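PDB 2AVT: DNA polymerase III beta subunit from Streptococcus pyogenes, which forms a ring-shaped sliding clamp that probably encircles DNA and tethers the replicative polymerase to it during chain elongation. Local coordinates for residues I2-N7 with I94-I99; V202-S207 with R243-N248. All blocks are in the same frame, centred on the assembly; numbering follows the deposited sequence.

Contact 1: residues I2-N7 with I94-I99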
loop_
_atom_site.group_PDB
_atom_site.type_symbol
_atom_site.label_atom_id
_atom_site.label_comp_id
_atom_site.label_asym_id
_atom_site.label_seq_id
_atom_site.Cartn_x
_atom_site.Cartn_y
_atom_site.Cartn_z
ATOM N N ILE A 2 -34.472 -9.655 -12.634
ATOM C CA ILE A 2 -33.695 -8.438 -12.833
ATOM C C ILE A 2 -33.271 -8.184 -14.266
ATOM O O ILE A 2 -32.922 -9.104 -14.996
ATOM C CB ILE A 2 -32.392 -8.441 -11.982
ATOM C CG1 ILE A 2 -32.733 -8.393 -10.495
ATOM C CG2 ILE A 2 -31.509 -7.246 -12.359
ATOM C CD1 ILE A 2 -31.516 -8.530 -9.584
ATOM N N GLN A 3 -33.294 -6.912 -14.648
ATOM C CA GLN A 3 -32.852 -6.491 -15.966
ATOM C C GLN A 3 -32.670 -4.985 -16.021
ATOM O O GLN A 3 -33.642 -4.226 -15.946
ATOM C CB GLN A 3 -33.831 -6.905 -17.060
ATOM C CG GLN A 3 -33.467 -6.293 -18.416
ATOM C CD GLN A 3 -33.280 -7.332 -19.504
ATOM O OE1 GLN A 3 -34.186 -8.119 -19.787
ATOM N NE2 GLN A 3 -32.100 -7.342 -20.119
ATOM N N PHE A 4 -31.422 -4.555 -16.149
ATOM C CA PHE A 4 -31.127 -3.133 -16.238
ATOM C C PHE A 4 -29.773 -2.924 -16.901
ATOM O O PHE A 4 -28.938 -3.832 -16.931
ATOM C CB PHE A 4 -31.168 -2.483 -14.837
ATOM C CG PHE A 4 -30.025 -2.875 -13.919
ATOM C CD1 PHE A 4 -30.135 -3.975 -13.074
ATOM C CD2 PHE A 4 -28.856 -2.120 -13.874
ATOM C CE1 PHE A 4 -29.105 -4.314 -12.196
ATOM C CE2 PHE A 4 -27.825 -2.456 -12.997
ATOM C CZ PHE A 4 -27.950 -3.553 -12.158
ATOM N N SER A 5 -29.583 -1.734 -17.454
ATOM C CA SER A 5 -28.341 -1.349 -18.107
ATOM C C SER A 5 -27.841 -0.159 -17.319
ATOM O O SER A 5 -28.625 0.697 -16.916
ATOM C CB SER A 5 -28.595 -0.939 -19.560
ATOM O OG SER A 5 -29.058 -2.046 -20.316
ATOM N N ILE A 6 -26.539 -0.080 -17.113
ATOM C CA ILE A 6 -26.010 1.013 -16.330
ATOM C C ILE A 6 -24.649 1.428 -16.821
ATOM O O ILE A 6 -23.949 0.651 -17.472
ATOM C CB ILE A 6 -25.909 0.594 -14.835
ATOM C CG1 ILE A 6 -25.597 1.801 -13.955
ATOM C CG2 ILE A 6 -24.811 -0.452 -14.656
ATOM C CD1 ILE A 6 -25.729 1.497 -12.468
ATOM N N ASN A 7 -24.284 2.666 -16.510
ATOM C CA ASN A 7 -22.985 3.211 -16.872
ATOM C C ASN A 7 -21.976 2.531 -15.935
ATOM O O ASN A 7 -22.186 2.498 -14.720
ATOM C CB ASN A 7 -22.993 4.727 -16.657
ATOM C CG ASN A 7 -21.626 5.352 -16.821
ATOM O OD1 ASN A 7 -20.760 5.201 -15.965
ATOM N ND2 ASN A 7 -21.424 6.057 -17.931
ATOM N N ILE A 94 -22.988 -1.421 -19.126
ATOM C CA ILE A 94 -23.175 -2.817 -18.789
ATOM C C ILE A 94 -24.638 -3.181 -18.705
ATOM O O ILE A 94 -25.443 -2.441 -18.132
ATOM C CB ILE A 94 -22.523 -3.137 -17.432
ATOM C CG1 ILE A 94 -21.030 -2.826 -17.499
ATOM C CG2 ILE A 94 -22.743 -4.596 -17.073
ATOM C CD1 ILE A 94 -20.309 -3.019 -16.198
ATOM N N ASN A 95 -24.981 -4.324 -19.280
ATOM C CA ASN A 95 -26.342 -4.815 -19.240
ATOM C C ASN A 95 -26.330 -5.965 -18.249
ATOM O O ASN A 95 -25.471 -6.843 -18.327
ATOM C CB ASN A 95 -26.776 -5.307 -20.617
ATOM C CG ASN A 95 -28.263 -5.574 -20.694
ATOM O OD1 ASN A 95 -28.752 -6.602 -20.230
ATOM N ND2 ASN A 95 -28.999 -4.634 -21.277
ATOM N N VAL A 96 -27.270 -5.941 -17.310
ATOM C CA VAL A 96 -27.374 -6.960 -16.275
ATOM C C VAL A 96 -28.695 -7.682 -16.425
ATOM O O VAL A 96 -29.751 -7.071 -16.296
ATOM C CB VAL A 96 -27.319 -6.328 -14.876
ATOM C CG1 VAL A 96 -27.295 -7.416 -13.816
ATOM C CG2 VAL A 96 -26.099 -5.432 -14.761
ATOM N N LYS A 97 -28.639 -8.980 -16.703
ATOM C CA LYS A 97 -29.854 -9.756 -16.887
ATOM C C LYS A 97 -29.845 -11.033 -16.072
ATOM O O LYS A 97 -28.981 -11.889 -16.257
ATOM C CB LYS A 97 -30.044 -10.095 -18.373
ATOM C CG LYS A 97 -31.384 -10.738 -18.712
ATOM C CD LYS A 97 -31.544 -10.878 -20.232
ATOM C CE LYS A 97 -32.980 -11.201 -20.626
ATOM N NZ LYS A 97 -33.241 -10.887 -22.069
ATOM N N GLU A 98 -30.805 -11.159 -15.165
ATOM C CA GLU A 98 -30.900 -12.353 -14.343
ATOM C C GLU A 98 -31.595 -13.445 -15.131
ATOM O O GLU A 98 -32.532 -13.177 -15.884
ATOM C CB GLU A 98 -31.688 -12.067 -13.058
ATOM C CG GLU A 98 -32.196 -13.321 -12.340
ATOM C CD GLU A 98 -32.976 -13.002 -11.065
ATOM O OE1 GLU A 98 -33.513 -11.876 -10.953
ATOM O OE2 GLU A 98 -33.066 -13.880 -10.180
ATOM N N ILE A 99 -31.121 -14.675 -14.973
ATOM C CA ILE A 99 -31.734 -15.815 -15.638
ATOM C C ILE A 99 -32.043 -16.818 -14.542
ATOM O O ILE A 99 -31.907 -16.499 -13.360
ATOM C CB ILE A 99 -30.803 -16.445 -16.701
ATOM C CG1 ILE A 99 -29.480 -16.883 -16.069
ATOM C CG2 ILE A 99 -30.536 -15.434 -17.810
ATOM C CD1 ILE A 99 -28.549 -17.608 -17.047
#
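Gln3-Asn7 and Ile94-Ile99 run antiparallel as neighbouring strands, their axes 4.6 Å apart at closest, with Phe4-Val96 and Ile6-Ile94 as hydrogen-bonded pairs and Gln3-Lys97 and Ser5-Asn95 as non-hydrogen-bonded pairs. Both bonds of each hydrogen-bonded pair are made, and a further one, from Glu98 N to Ile2 O, carries the ladder past the N-terminal end of strand 3-7. There the Glu98 side chain takes over from the backbone: extended beyond CG, it crosses Ile2 at about a right angle and receives Ile2 N on the anti lone pair of OE1, at 2.9 Å and nearly straight (170°). On the buried face, Phe4 CG sits between the backbone N and the carbonyl carbon (chi1 70°), which lays the ring flat against Val96, the two side chains pointing the same way. Val96 CB stands 4.0 Å from the Phe4 ring centroid in a CH-pi contact over one face, while Val96 CG2 reaches Phe4 CZ at 3.7 Å. Val38 of strand 33-39 touches Ile2 and Phe4 from within the domain. The other face is polar. Gln3 bends at chi2 and lays its amide along the Lys97 chain, Gln3 OE1 3.4 Å from Lys97 CE, while Gln3 NE2 gives Asn95 OD1 a weak hydrogen bond, the two amide planes 75° apart. The seam thus has an apolar, aromatic inner side and a polar outer one, and the carboxylate of Glu98, a buried residue, prolongs its backbone pairing by one bond.

Contact 2: residues V202-S207 with R243-N248; sequences VLPSKS and RLLEGN
Leu245 packs against Val202 and Pro204, where the loop that follows strand 238-243 runs alongside the end of strand 199-204. Leu245 CB lies 4.0 Å from Val202 CG1 and also faces the Val202 carbonyl oxygen. With CG anti to the carbonyl carbon (chi1 -69°), the next atom is directed at the proline: Leu245 CG sits 3.7 Å from Pro204 CG. At the tip the two methyls differ. Leu245 CD1 meets both Val202 CG1, at 3.9 Å, and Pro204 CG, whereas Leu245 CD2 is no nearer than 4.2 Å to Pro204 CG. Leu245 crosses Val202 at about a right angle and slides past Pro204 in the opposite direction. In the backbone, Leu245 N donates to Val202 O at 3.0 Å, the donor tilted 22° from the carbonyl plane, and a water bridges the other polar atoms of the pair, accepting from Val202 N and donating to Leu245 O. A second apolar contact brings Leu203 CD1 to 3.5 Å from Leu244 CD2, with Ile231 of strand 230-234 touching both leucines. Pro204 CD lies 3.2 Å from Arg243 O, and Pro204 is itself the N-cap residue of helix 205-214. Strand 199-204 is the outermost strand of its sheet, and the loop adds one direct backbone bond and one water-mediated link along it, so that the loop pairs with the backbone of an edge strand within the central domain of the beta-clamp fold.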
loop_
_atom_site.group_PDB
_atom_site.type_symbol
_atom_site.label_atom_id
_atom_site.label_comp_id
_atom_site.label_asym_id
_atom_site.label_seq_id
_atom_site.Cartn_x
_atom_site.Cartn_y
_atom_site.Cartn_z
ATOM N N VAL A 202 -23.253 5.818 22.420
ATOM C CA VAL A 202 -21.839 5.540 22.269
ATOM C C VAL A 202 -21.751 4.808 20.937
ATOM O O VAL A 202 -22.377 3.764 20.753
ATOM C CB VAL A 202 -21.312 4.643 23.404
ATOM C CG1 VAL A 202 -19.830 4.371 23.204
ATOM C CG2 VAL A 202 -21.550 5.321 24.755
ATOM N N LEU A 203 -20.993 5.375 20.007
ATOM C CA LEU A 203 -20.852 4.800 18.676
ATOM C C LEU A 203 -19.440 4.289 18.442
ATOM O O LEU A 203 -18.466 5.030 18.615
ATOM C CB LEU A 203 -21.194 5.855 17.621
ATOM C CG LEU A 203 -21.551 5.296 16.245
ATOM C CD1 LEU A 203 -22.774 4.405 16.396
ATOM C CD2 LEU A 203 -21.849 6.417 15.273
ATOM N N PRO A 204 -19.309 3.013 18.038
ATOM C CA PRO A 204 -17.998 2.406 17.779
ATOM C C PRO A 204 -17.202 3.348 16.887
ATOM O O PRO A 204 -17.694 3.783 15.845
ATOM C CB PRO A 204 -18.362 1.094 17.078
ATOM C CG PRO A 204 -19.670 0.746 17.674
ATOM C CD PRO A 204 -20.396 2.078 17.696
ATOM N N SER A 205 -15.982 3.673 17.295
ATOM C CA SER A 205 -15.161 4.599 16.534
ATOM C C SER A 205 -14.912 4.207 15.086
ATOM O O SER A 205 -14.877 5.072 14.206
ATOM C CB SER A 205 -13.827 4.823 17.245
ATOM O OG SER A 205 -13.201 3.589 17.539
ATOM N N LYS A 206 -14.731 2.917 14.822
ATOM C CA LYS A 206 -14.476 2.498 13.452
ATOM C C LYS A 206 -15.676 2.818 12.579
ATOM O O LYS A 206 -15.527 3.208 11.426
ATOM C CB LYS A 206 -14.178 0.997 13.379
ATOM C CG LYS A 206 -13.692 0.565 12.001
ATOM C CD LYS A 206 -13.148 -0.856 12.007
ATOM C CE LYS A 206 -12.297 -1.110 10.770
ATOM N NZ LYS A 206 -11.186 -0.112 10.668
ATOM N N SER A 207 -16.865 2.655 13.139
ATOM C CA SER A 207 -18.087 2.926 12.405
ATOM C C SER A 207 -18.165 4.392 11.979
ATOM O O SER A 207 -18.735 4.712 10.940
ATOM C CB SER A 207 -19.300 2.556 13.262
ATOM O OG SER A 207 -19.288 1.172 13.576
ATOM N N ARG A 243 -24.455 -0.051 14.649
ATOM C CA ARG A 243 -24.823 -0.700 15.902
ATOM C C ARG A 243 -24.282 0.156 17.044
ATOM O O ARG A 243 -23.193 0.716 16.939
ATOM C CB ARG A 243 -24.219 -2.109 15.943
ATOM C CG ARG A 243 -24.129 -2.762 17.312
ATOM C CD ARG A 243 -23.618 -4.196 17.158
ATOM N NE ARG A 243 -23.146 -4.783 18.411
ATOM C CZ ARG A 243 -22.039 -4.407 19.047
ATOM N NH1 ARG A 243 -21.682 -5.011 20.177
ATOM N NH2 ARG A 243 -21.280 -3.438 18.553
ATOM N N LEU A 244 -25.045 0.256 18.128
ATOM C CA LEU A 244 -24.635 1.057 19.278
ATOM C C LEU A 244 -24.021 0.228 20.401
ATOM O O LEU A 244 -24.408 -0.921 20.625
ATOM C CB LEU A 244 -25.836 1.829 19.842
ATOM C CG LEU A 244 -26.504 2.884 18.950
ATOM C CD1 LEU A 244 -27.659 3.504 19.704
ATOM C CD2 LEU A 244 -25.505 3.950 18.551
ATOM N N LEU A 245 -23.060 0.821 21.102
ATOM C CA LEU A 245 -22.430 0.144 22.225
ATOM C C LEU A 245 -23.305 0.424 23.444
ATOM O O LEU A 245 -23.537 1.576 23.797
ATOM C CB LEU A 245 -21.011 0.673 22.441
ATOM C CG LEU A 245 -20.016 0.302 21.338
ATOM C CD1 LEU A 245 -18.717 1.074 21.518
ATOM C CD2 LEU A 245 -19.762 -1.207 21.374
ATOM N N GLU A 246 -23.820 -0.631 24.064
ATOM C CA GLU A 246 -24.673 -0.459 25.234
ATOM C C GLU A 246 -23.836 -0.346 26.493
ATOM O O GLU A 246 -22.682 -0.781 26.531
ATOM C CB GLU A 246 -25.639 -1.636 25.383
ATOM C CG GLU A 246 -26.496 -1.903 24.161
ATOM C CD GLU A 246 -27.579 -2.928 24.432
ATOM O OE1 GLU A 246 -27.287 -3.936 25.121
ATOM O OE2 GLU A 246 -28.719 -2.730 23.949
ATOM N N GLY A 247 -24.428 0.241 27.526
ATOM C CA GLY A 247 -23.718 0.398 28.772
ATOM C C GLY A 247 -23.641 1.843 29.209
ATOM O O GLY A 247 -24.036 2.760 28.487
ATOM N N ASN A 248 -23.121 2.029 30.414
ATOM C CA ASN A 248 -22.957 3.338 31.026
ATOM C C ASN A 248 -21.572 3.876 30.678
ATOM O O ASN A 248 -20.569 3.318 31.116
ATOM C CB ASN A 248 -23.074 3.193 32.544
ATOM C CG ASN A 248 -24.243 2.324 32.958
ATOM O OD1 ASN A 248 -25.378 2.790 33.047
ATOM N ND2 ASN A 248 -23.973 1.045 33.197
HETATM O O HOH W 1 -25.190 3.534 23.112
#

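In the fold
Both contacts are largely buried, yet they belong to different domains: contact 1 to the N-terminal and contact 2 to the central one, their centres about 38 Å apart. The centre of contact 1 lies about 34 Å from the centre of the chain, that of contact 2 about 12 Å; they have no strand or helix in common. In 2-7 with 94-99, two inner strands of one sheet are held by a continuous backbone ladder, flanked by an aromatic side and a polar side. In 202-207 with 243-248, an outermost strand meets an irregular loop, and aliphatic contacts predominate, with water supplementing a single direct hydrogen bond.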